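Local coordinates for SnoK (Streptomyces nogalater, PDB 5EPA), which acts as a non-heme iron, 2-oxoglutarate-dependent carbocyclase in the biosynthesis of nogalamycin, at residues V76-V81 / L128-H133; L120-K125 / H222-N227; T149-L154 / S231-H236; D134-L139 / H217-H222. All coordinates share one frame; numbering follows the deposited sequence.

Contact 1. Residues V76-V81 / L128-H133; sequences VQVHYV and LPTLVH. With FE (Fe (III) ion), chain G; AKG (2-oxoglutaric acid), chain H.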
# COMPACT_ATOMS: atom_id res chain seq x y z
N VAL A 76 5.56 -9.98 -15.31
CA VAL A 76 5.83 -9.15 -14.16
C VAL A 76 4.75 -8.10 -14.03
O VAL A 76 4.58 -7.27 -14.90
CB VAL A 76 7.21 -8.47 -14.26
CG1 VAL A 76 7.49 -7.61 -13.02
CG2 VAL A 76 8.32 -9.50 -14.43
N GLN A 77 4.05 -8.08 -12.90
CA GLN A 77 3.20 -6.95 -12.52
C GLN A 77 4.00 -5.85 -11.83
O GLN A 77 3.87 -4.69 -12.16
CB GLN A 77 2.06 -7.41 -11.61
CG GLN A 77 1.16 -8.41 -12.29
CD GLN A 77 0.07 -8.98 -11.40
OE1 GLN A 77 -0.50 -8.31 -10.54
NE2 GLN A 77 -0.17 -10.27 -11.56
N VAL A 78 4.78 -6.23 -10.82
CA VAL A 78 5.56 -5.29 -10.03
C VAL A 78 6.87 -5.94 -9.59
O VAL A 78 6.90 -7.13 -9.28
CB VAL A 78 4.79 -4.86 -8.78
CG1 VAL A 78 5.57 -3.82 -8.02
CG2 VAL A 78 3.45 -4.28 -9.13
N HIS A 79 7.96 -5.17 -9.61
CA HIS A 79 9.22 -5.61 -8.95
C HIS A 79 9.20 -5.05 -7.56
O HIS A 79 8.93 -3.84 -7.40
CB HIS A 79 10.47 -5.12 -9.65
CG HIS A 79 10.84 -5.94 -10.83
ND1 HIS A 79 11.22 -5.38 -12.03
CD2 HIS A 79 10.87 -7.28 -11.01
CE1 HIS A 79 11.47 -6.34 -12.91
NE2 HIS A 79 11.29 -7.51 -12.30
N TYR A 80 9.47 -5.88 -6.55
CA TYR A 80 9.37 -5.40 -5.20
C TYR A 80 10.48 -5.87 -4.27
O TYR A 80 11.17 -6.83 -4.55
CB TYR A 80 8.01 -5.76 -4.59
CG TYR A 80 7.84 -7.22 -4.28
CD1 TYR A 80 7.35 -8.10 -5.21
CD2 TYR A 80 8.10 -7.71 -3.00
CE1 TYR A 80 7.15 -9.45 -4.91
CE2 TYR A 80 7.90 -9.07 -2.69
CZ TYR A 80 7.43 -9.92 -3.66
OH TYR A 80 7.24 -11.24 -3.37
N VAL A 81 10.63 -5.14 -3.16
CA VAL A 81 11.39 -5.59 -2.00
C VAL A 81 10.48 -5.46 -0.80
O VAL A 81 9.97 -4.39 -0.53
CB VAL A 81 12.63 -4.76 -1.75
CG1 VAL A 81 13.34 -5.23 -0.46
CG2 VAL A 81 13.57 -4.87 -2.93
N LEU A 128 2.93 -5.89 -16.67
CA LEU A 128 1.49 -6.07 -16.71
C LEU A 128 0.79 -5.11 -15.75
O LEU A 128 1.42 -4.54 -14.85
CB LEU A 128 1.15 -7.51 -16.32
CG LEU A 128 1.60 -8.61 -17.30
CD1 LEU A 128 1.33 -9.97 -16.67
CD2 LEU A 128 0.87 -8.51 -18.64
N PRO A 129 -0.53 -4.96 -15.92
CA PRO A 129 -1.28 -4.30 -14.87
C PRO A 129 -1.15 -5.07 -13.57
O PRO A 129 -0.97 -6.28 -13.59
CB PRO A 129 -2.75 -4.39 -15.37
CG PRO A 129 -2.67 -4.64 -16.82
CD PRO A 129 -1.40 -5.42 -17.02
N THR A 130 -1.26 -4.37 -12.45
CA THR A 130 -1.36 -5.02 -11.15
C THR A 130 -2.82 -5.47 -10.96
O THR A 130 -3.74 -4.66 -10.92
CB THR A 130 -0.98 -4.10 -10.01
OG1 THR A 130 0.33 -3.57 -10.22
CG2 THR A 130 -1.00 -4.86 -8.71
N LEU A 131 -3.01 -6.77 -10.86
CA LEU A 131 -4.31 -7.36 -10.79
C LEU A 131 -5.10 -6.82 -9.59
O LEU A 131 -4.59 -6.69 -8.48
CB LEU A 131 -4.18 -8.89 -10.73
CG LEU A 131 -5.50 -9.73 -10.76
CD1 LEU A 131 -6.24 -9.64 -12.08
CD2 LEU A 131 -5.17 -11.18 -10.44
N VAL A 132 -6.37 -6.56 -9.85
CA VAL A 132 -7.29 -6.05 -8.83
C VAL A 132 -7.33 -6.93 -7.57
O VAL A 132 -7.34 -8.15 -7.65
CB VAL A 132 -8.73 -5.89 -9.43
CG1 VAL A 132 -9.31 -7.24 -9.84
CG2 VAL A 132 -9.67 -5.21 -8.45
N HIS A 133 -7.41 -6.28 -6.41
CA HIS A 133 -7.49 -6.97 -5.12
C HIS A 133 -7.84 -6.02 -4.02
O HIS A 133 -7.88 -4.81 -4.24
CB HIS A 133 -6.12 -7.63 -4.79
CG HIS A 133 -4.99 -6.64 -4.63
ND1 HIS A 133 -4.38 -6.02 -5.69
CD2 HIS A 133 -4.39 -6.15 -3.51
CE1 HIS A 133 -3.45 -5.18 -5.24
NE2 HIS A 133 -3.45 -5.20 -3.91
FE FE G . -2.65 -3.68 -2.68
C1 AKG H . -0.84 -1.56 -2.71
O1 AKG H . -0.14 -0.58 -2.36
O2 AKG H . -1.64 -2.21 -1.98
C2 AKG H . -0.75 -2.05 -4.08
O5 AKG H . -1.48 -3.00 -4.32
C3 AKG H . 0.18 -1.42 -5.08
C4 AKG H . 0.35 -2.15 -6.42
C5 AKG H . 1.28 -1.35 -7.36
O3 AKG H . 2.12 -0.51 -6.91
O4 AKG H . 1.21 -1.52 -8.58
O HOH W 1 -0.98 -4.94 -2.12

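Contact 2. Residues L120-K125 / H222-N227; sequences LVKEPK and HMAEAN. With FE (Fe (III) ion), chain G; AKG (2-oxoglutaric acid), chain H.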
# COMPACT_ATOMS: atom_id res chain seq x y z
N LEU A 120 8.03 -0.56 -4.64
CA LEU A 120 7.08 -1.02 -5.70
C LEU A 120 7.38 -0.37 -7.04
O LEU A 120 7.01 0.78 -7.30
CB LEU A 120 5.64 -0.69 -5.30
CG LEU A 120 5.14 -1.35 -4.00
CD1 LEU A 120 3.95 -0.53 -3.50
CD2 LEU A 120 4.80 -2.81 -4.17
N VAL A 121 8.07 -1.13 -7.89
CA VAL A 121 8.65 -0.59 -9.14
C VAL A 121 7.95 -1.19 -10.33
O VAL A 121 7.70 -2.41 -10.35
CB VAL A 121 10.16 -0.91 -9.24
CG1 VAL A 121 10.69 -0.71 -10.64
CG2 VAL A 121 10.95 -0.01 -8.31
N LYS A 122 7.63 -0.36 -11.31
CA LYS A 122 7.16 -0.87 -12.62
C LYS A 122 8.07 -0.37 -13.74
O LYS A 122 8.14 0.82 -13.96
CB LYS A 122 5.70 -0.45 -12.93
CG LYS A 122 4.62 -1.26 -12.21
CD LYS A 122 3.23 -0.88 -12.73
CE LYS A 122 2.07 -1.56 -11.97
NZ LYS A 122 1.75 -2.89 -12.52
N GLU A 123 8.73 -1.28 -14.43
CA GLU A 123 9.58 -0.92 -15.53
C GLU A 123 8.73 -0.64 -16.76
O GLU A 123 7.70 -1.29 -16.96
CB GLU A 123 10.55 -2.04 -15.85
CG GLU A 123 11.58 -2.34 -14.77
CD GLU A 123 12.70 -1.28 -14.62
OE1 GLU A 123 12.98 -0.52 -15.61
OE2 GLU A 123 13.31 -1.22 -13.49
N PRO A 124 9.15 0.33 -17.58
CA PRO A 124 8.39 0.73 -18.77
C PRO A 124 8.39 -0.35 -19.83
O PRO A 124 9.41 -0.95 -20.10
CB PRO A 124 9.13 1.96 -19.27
CG PRO A 124 10.55 1.82 -18.74
CD PRO A 124 10.40 1.10 -17.43
N LYS A 125 7.20 -0.64 -20.36
CA LYS A 125 7.01 -1.60 -21.46
C LYS A 125 7.33 -3.06 -21.11
O LYS A 125 7.29 -3.91 -21.98
CB LYS A 125 7.84 -1.18 -22.68
CG LYS A 125 7.65 0.28 -23.05
CD LYS A 125 7.68 0.52 -24.56
CE LYS A 125 6.92 1.79 -24.92
NZ LYS A 125 7.58 2.99 -24.30
N HIS A 222 -8.64 -2.19 -5.25
CA HIS A 222 -7.78 -1.39 -6.07
C HIS A 222 -6.96 -2.21 -7.05
O HIS A 222 -6.89 -3.43 -6.99
CB HIS A 222 -6.86 -0.55 -5.17
CG HIS A 222 -5.96 -1.36 -4.29
ND1 HIS A 222 -6.41 -1.97 -3.14
CD2 HIS A 222 -4.64 -1.66 -4.37
CE1 HIS A 222 -5.41 -2.61 -2.55
NE2 HIS A 222 -4.31 -2.47 -3.29
N MET A 223 -6.28 -1.51 -7.94
CA MET A 223 -5.51 -2.13 -8.99
C MET A 223 -4.49 -1.12 -9.52
O MET A 223 -4.48 0.02 -9.08
CB MET A 223 -6.48 -2.63 -10.08
CG MET A 223 -7.07 -1.51 -10.94
SD MET A 223 -8.71 -1.92 -11.56
CE MET A 223 -9.68 -1.56 -10.09
N ALA A 224 -3.67 -1.50 -10.50
CA ALA A 224 -2.81 -0.53 -11.18
C ALA A 224 -2.62 -0.83 -12.65
O ALA A 224 -2.65 -1.96 -13.06
CB ALA A 224 -1.45 -0.45 -10.51
N GLU A 225 -2.38 0.22 -13.42
CA GLU A 225 -2.09 0.11 -14.86
C GLU A 225 -0.76 -0.52 -15.11
O GLU A 225 0.12 -0.46 -14.27
CB GLU A 225 -1.96 1.50 -15.51
CG GLU A 225 -3.16 2.40 -15.39
CD GLU A 225 -4.39 1.72 -15.95
OE1 GLU A 225 -4.40 1.49 -17.16
OE2 GLU A 225 -5.31 1.41 -15.15
N ALA A 226 -0.62 -1.10 -16.28
CA ALA A 226 0.71 -1.38 -16.83
C ALA A 226 1.48 -0.07 -17.01
O ALA A 226 0.88 1.00 -17.21
CB ALA A 226 0.57 -2.06 -18.18
N ASN A 227 2.79 -0.13 -16.97
CA ASN A 227 3.60 1.03 -17.30
C ASN A 227 3.96 0.92 -18.74
O ASN A 227 4.77 0.07 -19.11
CB ASN A 227 4.87 1.11 -16.43
CG ASN A 227 5.74 2.32 -16.77
OD1 ASN A 227 5.44 3.09 -17.68
ND2 ASN A 227 6.82 2.49 -16.00
FE FE G . -2.65 -3.68 -2.68
C1 AKG H . -0.84 -1.56 -2.71
O1 AKG H . -0.14 -0.58 -2.36
O2 AKG H . -1.64 -2.21 -1.98
C2 AKG H . -0.75 -2.05 -4.08
O5 AKG H . -1.48 -3.00 -4.32
C3 AKG H . 0.18 -1.42 -5.08
C4 AKG H . 0.35 -2.15 -6.42
C5 AKG H . 1.28 -1.35 -7.36
O3 AKG H . 2.12 -0.51 -6.91
O4 AKG H . 1.21 -1.52 -8.58
O HOH W 1 -0.98 -4.94 -2.12

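Contact 3. Residues T149-L154 / S231-H236; sequences TAWIAL and SVRMAH. With AKG (2-oxoglutaric acid), chain H.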
# COMPACT_ATOMS: atom_id res chain seq x y z
N THR A 149 -3.09 1.69 3.86
CA THR A 149 -1.81 1.74 3.17
C THR A 149 -1.57 3.14 2.64
O THR A 149 -2.49 3.78 2.12
CB THR A 149 -1.79 0.80 1.98
OG1 THR A 149 -1.89 -0.58 2.40
CG2 THR A 149 -0.52 0.97 1.15
N ALA A 150 -0.35 3.63 2.82
CA ALA A 150 0.12 4.85 2.21
C ALA A 150 0.94 4.49 0.98
O ALA A 150 1.96 3.84 1.10
CB ALA A 150 0.99 5.64 3.18
N TRP A 151 0.49 4.90 -0.20
CA TRP A 151 1.19 4.61 -1.45
C TRP A 151 1.87 5.88 -1.85
O TRP A 151 1.24 6.84 -2.27
CB TRP A 151 0.19 4.17 -2.50
CG TRP A 151 0.75 3.53 -3.74
CD1 TRP A 151 1.05 2.23 -3.94
CD2 TRP A 151 1.00 4.20 -4.98
NE1 TRP A 151 1.49 2.03 -5.22
CE2 TRP A 151 1.47 3.24 -5.88
CE3 TRP A 151 0.90 5.53 -5.40
CZ2 TRP A 151 1.79 3.55 -7.19
CZ3 TRP A 151 1.26 5.85 -6.70
CH2 TRP A 151 1.70 4.86 -7.58
N ILE A 152 3.17 5.92 -1.59
CA ILE A 152 3.95 7.13 -1.69
C ILE A 152 4.60 7.16 -3.06
O ILE A 152 5.36 6.26 -3.39
CB ILE A 152 5.04 7.14 -0.59
CG1 ILE A 152 4.41 7.00 0.79
CG2 ILE A 152 5.84 8.44 -0.64
CD1 ILE A 152 5.37 6.46 1.81
N ALA A 153 4.38 8.20 -3.82
CA ALA A 153 5.00 8.31 -5.14
C ALA A 153 6.39 8.90 -5.05
O ALA A 153 6.57 9.97 -4.49
CB ALA A 153 4.17 9.21 -6.03
N LEU A 154 7.37 8.16 -5.57
CA LEU A 154 8.75 8.63 -5.60
C LEU A 154 9.23 8.96 -7.02
O LEU A 154 10.35 9.39 -7.22
CB LEU A 154 9.69 7.63 -4.92
CG LEU A 154 9.42 7.44 -3.41
CD1 LEU A 154 10.38 6.41 -2.82
CD2 LEU A 154 9.54 8.73 -2.62
N SER A 231 9.43 5.71 -18.86
CA SER A 231 10.16 5.91 -17.60
C SER A 231 9.70 4.96 -16.52
O SER A 231 8.51 4.65 -16.41
CB SER A 231 9.93 7.33 -17.10
OG SER A 231 10.50 8.22 -17.99
N VAL A 232 10.65 4.59 -15.68
CA VAL A 232 10.39 3.76 -14.55
C VAL A 232 9.36 4.42 -13.63
O VAL A 232 9.39 5.62 -13.40
CB VAL A 232 11.71 3.51 -13.73
CG1 VAL A 232 11.37 2.72 -12.48
CG2 VAL A 232 12.73 2.71 -14.51
N ARG A 233 8.49 3.62 -13.05
CA ARG A 233 7.63 4.09 -11.94
C ARG A 233 8.12 3.54 -10.62
O ARG A 233 8.30 2.33 -10.50
CB ARG A 233 6.20 3.60 -12.09
CG ARG A 233 5.31 4.11 -11.00
CD ARG A 233 4.11 3.20 -10.78
NE ARG A 233 4.41 2.23 -9.76
CZ ARG A 233 3.60 1.27 -9.34
NH1 ARG A 233 2.36 1.07 -9.82
NH2 ARG A 233 4.06 0.46 -8.40
N MET A 234 8.27 4.38 -9.61
CA MET A 234 8.59 3.86 -8.28
C MET A 234 7.66 4.45 -7.27
O MET A 234 7.60 5.66 -7.10
CB MET A 234 10.04 4.14 -7.85
CG MET A 234 10.32 3.57 -6.46
SD MET A 234 11.93 3.93 -5.67
CE MET A 234 13.04 3.17 -6.84
N ALA A 235 6.96 3.57 -6.55
CA ALA A 235 6.28 3.98 -5.34
C ALA A 235 6.84 3.22 -4.13
O ALA A 235 7.55 2.21 -4.28
CB ALA A 235 4.79 3.75 -5.46
N HIS A 236 6.47 3.69 -2.94
CA HIS A 236 6.76 3.00 -1.70
C HIS A 236 5.46 2.82 -0.95
O HIS A 236 4.81 3.78 -0.58
CB HIS A 236 7.75 3.77 -0.83
CG HIS A 236 8.49 2.92 0.15
ND1 HIS A 236 9.70 2.34 -0.14
CD2 HIS A 236 8.14 2.46 1.37
CE1 HIS A 236 10.09 1.58 0.86
NE2 HIS A 236 9.16 1.65 1.80
C1 AKG H . -0.84 -1.56 -2.71
O1 AKG H . -0.14 -0.58 -2.36
O2 AKG H . -1.64 -2.21 -1.98
C2 AKG H . -0.75 -2.05 -4.08
O5 AKG H . -1.48 -3.00 -4.32
C3 AKG H . 0.18 -1.42 -5.08
C4 AKG H . 0.35 -2.15 -6.42
C5 AKG H . 1.28 -1.35 -7.36
O3 AKG H . 2.12 -0.51 -6.91
O4 AKG H . 1.21 -1.52 -8.58

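Contact 4. Residues D134-L139 / H217-H222; sequences DDETGL and HCRTVH. With FE (Fe (III) ion), chain G; AKG (2-oxoglutaric acid), chain H.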
# COMPACT_ATOMS: atom_id res chain seq x y z
N ASP A 134 -8.07 -6.54 -2.82
CA ASP A 134 -7.98 -5.73 -1.62
C ASP A 134 -6.81 -6.26 -0.79
O ASP A 134 -6.28 -7.33 -1.08
CB ASP A 134 -9.25 -5.70 -0.81
CG ASP A 134 -9.64 -7.08 -0.20
OD1 ASP A 134 -8.76 -7.83 0.28
OD2 ASP A 134 -10.87 -7.38 -0.19
N ASP A 135 -6.32 -5.46 0.13
CA ASP A 135 -5.05 -5.80 0.81
C ASP A 135 -5.31 -6.75 1.96
O ASP A 135 -4.49 -7.60 2.25
CB ASP A 135 -4.36 -4.54 1.28
CG ASP A 135 -3.78 -3.71 0.13
OD1 ASP A 135 -3.34 -4.21 -0.96
OD2 ASP A 135 -3.76 -2.49 0.38
N GLU A 136 -6.47 -6.60 2.59
CA GLU A 136 -6.87 -7.45 3.69
C GLU A 136 -6.70 -8.92 3.36
O GLU A 136 -6.25 -9.72 4.19
CB GLU A 136 -8.33 -7.12 4.07
CG GLU A 136 -8.95 -8.00 5.13
CD GLU A 136 -10.40 -7.60 5.45
OE1 GLU A 136 -11.31 -7.70 4.56
OE2 GLU A 136 -10.63 -7.14 6.60
N THR A 137 -7.07 -9.28 2.17
CA THR A 137 -7.08 -10.68 1.76
C THR A 137 -5.68 -11.33 1.88
O THR A 137 -5.54 -12.48 2.28
CB THR A 137 -7.57 -10.77 0.31
OG1 THR A 137 -8.94 -10.27 0.22
CG2 THR A 137 -7.51 -12.17 -0.22
N GLY A 138 -4.65 -10.57 1.53
CA GLY A 138 -3.27 -11.03 1.60
C GLY A 138 -2.43 -10.65 2.82
O GLY A 138 -1.23 -10.94 2.86
N LEU A 139 -3.03 -10.01 3.82
CA LEU A 139 -2.34 -9.68 5.06
C LEU A 139 -2.50 -10.80 6.06
O LEU A 139 -3.61 -11.26 6.30
CB LEU A 139 -2.88 -8.40 5.68
CG LEU A 139 -2.43 -7.11 4.97
CD1 LEU A 139 -3.24 -5.93 5.46
CD2 LEU A 139 -0.95 -6.80 5.14
N HIS A 217 -7.81 2.26 2.34
CA HIS A 217 -8.21 1.28 3.35
C HIS A 217 -7.94 -0.17 2.92
O HIS A 217 -7.87 -0.48 1.74
CB HIS A 217 -9.67 1.46 3.68
CG HIS A 217 -10.13 0.71 4.88
ND1 HIS A 217 -10.60 -0.58 4.82
CD2 HIS A 217 -10.24 1.08 6.18
CE1 HIS A 217 -10.96 -0.98 6.02
NE2 HIS A 217 -10.75 0.01 6.87
N CYS A 218 -7.74 -1.05 3.90
CA CYS A 218 -7.36 -2.46 3.63
C CYS A 218 -8.46 -3.27 2.93
O CYS A 218 -8.22 -4.37 2.43
CB CYS A 218 -6.91 -3.20 4.90
SG CYS A 218 -8.20 -3.38 6.18
N ARG A 219 -9.67 -2.73 2.90
CA ARG A 219 -10.80 -3.32 2.17
C ARG A 219 -11.15 -2.64 0.88
O ARG A 219 -12.05 -3.10 0.17
CB ARG A 219 -12.04 -3.35 3.04
CG ARG A 219 -11.96 -4.43 4.06
CD ARG A 219 -13.20 -4.45 4.92
NE ARG A 219 -12.95 -5.28 6.07
CZ ARG A 219 -13.86 -5.56 6.99
NH1 ARG A 219 -15.07 -5.08 6.87
NH2 ARG A 219 -13.54 -6.30 8.01
N THR A 220 -10.48 -1.53 0.59
CA THR A 220 -10.72 -0.82 -0.65
C THR A 220 -10.17 -1.66 -1.80
O THR A 220 -8.99 -2.03 -1.81
CB THR A 220 -10.09 0.56 -0.65
OG1 THR A 220 -10.66 1.32 0.41
CG2 THR A 220 -10.34 1.28 -1.99
N VAL A 221 -11.03 -1.96 -2.76
CA VAL A 221 -10.63 -2.67 -3.95
C VAL A 221 -9.79 -1.71 -4.81
O VAL A 221 -10.23 -0.59 -5.11
CB VAL A 221 -11.84 -3.21 -4.72
CG1 VAL A 221 -11.45 -3.85 -6.03
CG2 VAL A 221 -12.54 -4.26 -3.87
N HIS A 222 -8.64 -2.19 -5.25
CA HIS A 222 -7.78 -1.39 -6.07
C HIS A 222 -6.96 -2.21 -7.05
O HIS A 222 -6.89 -3.43 -6.99
CB HIS A 222 -6.86 -0.55 -5.17
CG HIS A 222 -5.96 -1.36 -4.29
ND1 HIS A 222 -6.41 -1.97 -3.14
CD2 HIS A 222 -4.64 -1.66 -4.37
CE1 HIS A 222 -5.41 -2.61 -2.55
NE2 HIS A 222 -4.31 -2.47 -3.29
FE FE G . -2.65 -3.68 -2.68
C1 AKG H . -0.84 -1.56 -2.71
O1 AKG H . -0.14 -0.58 -2.36
O2 AKG H . -1.64 -2.21 -1.98
C2 AKG H . -0.75 -2.05 -4.08
O5 AKG H . -1.48 -3.00 -4.32
C3 AKG H . 0.18 -1.42 -5.08
C4 AKG H . 0.35 -2.15 -6.42
C5 AKG H . 1.28 -1.35 -7.36
O3 AKG H . 2.12 -0.51 -6.91
O4 AKG H . 1.21 -1.52 -8.58
O HOH W 2 -7.16 -2.53 0.16
O HOH W 1 -0.98 -4.94 -2.12

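Contact 1. Residues V76-V81 / L128-H133
OG1 of T130 lies 3.4 Å from CG2 of V78 and is gripped by two polar partners. OG1 of T130 donates a hydrogen bond to O4 of the bound 2-oxoglutarate at 2.8 Å. It is also bonded to NZ of K122. The contact joins the two sheets of the double-stranded beta-helix, the fold of the cupin clan. Strand 76-81 belongs to the larger sheet, and strand 130-133 is an outer strand of the smaller one. V78 and Q77 form a classic beta bulge against W69. CG of Q77 is anti to the carbonyl carbon (chi1 -61°) and sits 3.3 Å from O of P129. The extended chain then carries the amide on to L131. There OE1 of Q77 accepts a straight bond from N of L131 (3.0 Å, 170° at the hydrogen), with the donor 53° above the amide plane. The backbones meet directly where N of L128 donates to O of V76 at 2.8 Å. H133 is one of the three protein ligands of the iron. ND1 of H133 donates to O of L131 at 2.9 Å, in the ring plane. This bond fixes the ring's rotation while NE2 of H133 binds the iron at 2.1 Å.

Contact 2. Residues L120-K125 / H222-N227
The touching parts, K122-K125 and A224-N227, run 49° apart, and CA of P124 comes within 5.0 Å of CA of N227. N of K125 donates to O of N227 at 2.8 Å. The N227 side chain also crosses the contact. Its ND2 donates to O of K122 at 2.9 Å, approaching 48° above the carbonyl plane. ND2 is also bonded to O of S231, and OD1 to OG of S229. An alanine in place of N227 would probably leave the O atoms of K122 and S231 without this donor and S229 OG without this partner. P124 lies alongside the amide, pointing the same way. The contact spans the double-stranded beta-helix, with K122 at the end of strand 112-122 in one sheet and A224 in strand 222-224 of the other. K122 reaches between them beside the C5 carboxylate of 2-oxoglutarate. CE of K122 packs 4.0 Å from CB of A224 and 3.2 Å from O of E225. CB of A224 lies 3.5 Å from O4 of 2-oxoglutarate. The lysine chain bends at chi4 (-87°), which places NZ for its bonds to Q77 O and T130 OG1. Its charge would probably stabilise that C5 carboxylate.

Contact 3. Residues T149-L154 / S231-H236
W151 and R233 form, with T130, the part of the 2-oxoglutarate pocket that binds the carboxylate remote from the iron. They stand on strands 148-153 and 233-242, antiparallel neighbours in the larger sheet of the double-stranded beta-helix. NE1 of W151 donates to O3 of the ligand at 3.1 Å, nearly straight at 165°. NH2 of R233 gives a second bond to O3 at 2.6 Å. NH1 of R233 bonds O4 at 3.1 Å, and a weak bond runs from NH2 to O4. The R233 chain bends at chi3 (92°), the torsion that places NE. NH1 is also bonded to O of G162 and NH2 to O of L120, so several bonds fix the guanidinium. The two side chains meet tip to tip, with ring and guanidinium planes 88° apart. CZ2 of W151 lies over the centre of the R233 guanidinium, 3.6 Å above its plane. The strands themselves are paired through I152 and H236, where N of H236 donates to O of I152 at 2.8 Å and N of I152 donates back. N of L154 is bonded to O of M234 at 2.9 Å. CB of A235 makes a CH-pi contact over one face of W151, 3.6 Å from the centroid of the six-membered ring.

Contact 4. Residues D134-L139 / H217-H222
E136 reaches across to C218 and R219. Its CB sits 3.2 Å from O of C218. CG is anti to the backbone N (chi1 175°), and the extended chain brings the carboxylate to R219. OE1 packs against CG of R219 and has a weak, long ion pair with R178. OE2 of E136 accepts from NE of R219 at 3.0 Å in a salt bridge, met on its syn side 27° out of the carboxylate plane. NH2 of R219 adds a weak bond to OE2. An alanine in place of R219 would probably leave the E136 carboxylate without its close charged mate. The backbones join where N of E136 donates to O of C218 at 2.8 Å, C218 being a residue of the type I turn H217-T220. Water 2 links N of D135 to O of H217 and O of T220. Beside this lies the iron site, a facial triad of two histidines and one carboxylate, completed by H133. OD1 of D135 binds the iron at 1.9 Å. NE2 of H222 binds the iron at 2.1 Å, its ring 70° from the carboxylate plane. D135 OD2 is bonded to NE2 of H216. ND1 of H222 donates to O of T220 at 2.9 Å, in the ring plane, and holds the ring's turn.

Overall arrangement
From the N terminus, contact 1 opens at 76-81 and closes a loop of 46 residues at 128-133. Contact 2 opens at 120-125, inside that loop, so the two cross. Contacts 4 and 3 then open in turn at 134-139 and 149-154, after contact 1 has closed. Contact 4 closes first, at 217-222, nested inside the loop of contact 2, with which it shares H222. Contact 2 closes at 222-227. Contact 3 closes last, at 231-236, crossing both contacts 2 and 4. Contacts 1 and 2 bridge the two sheets, contact 3 pairs strands within the larger one, and contact 4 joins two loops beside the iron. All four reach 2-oxoglutarate.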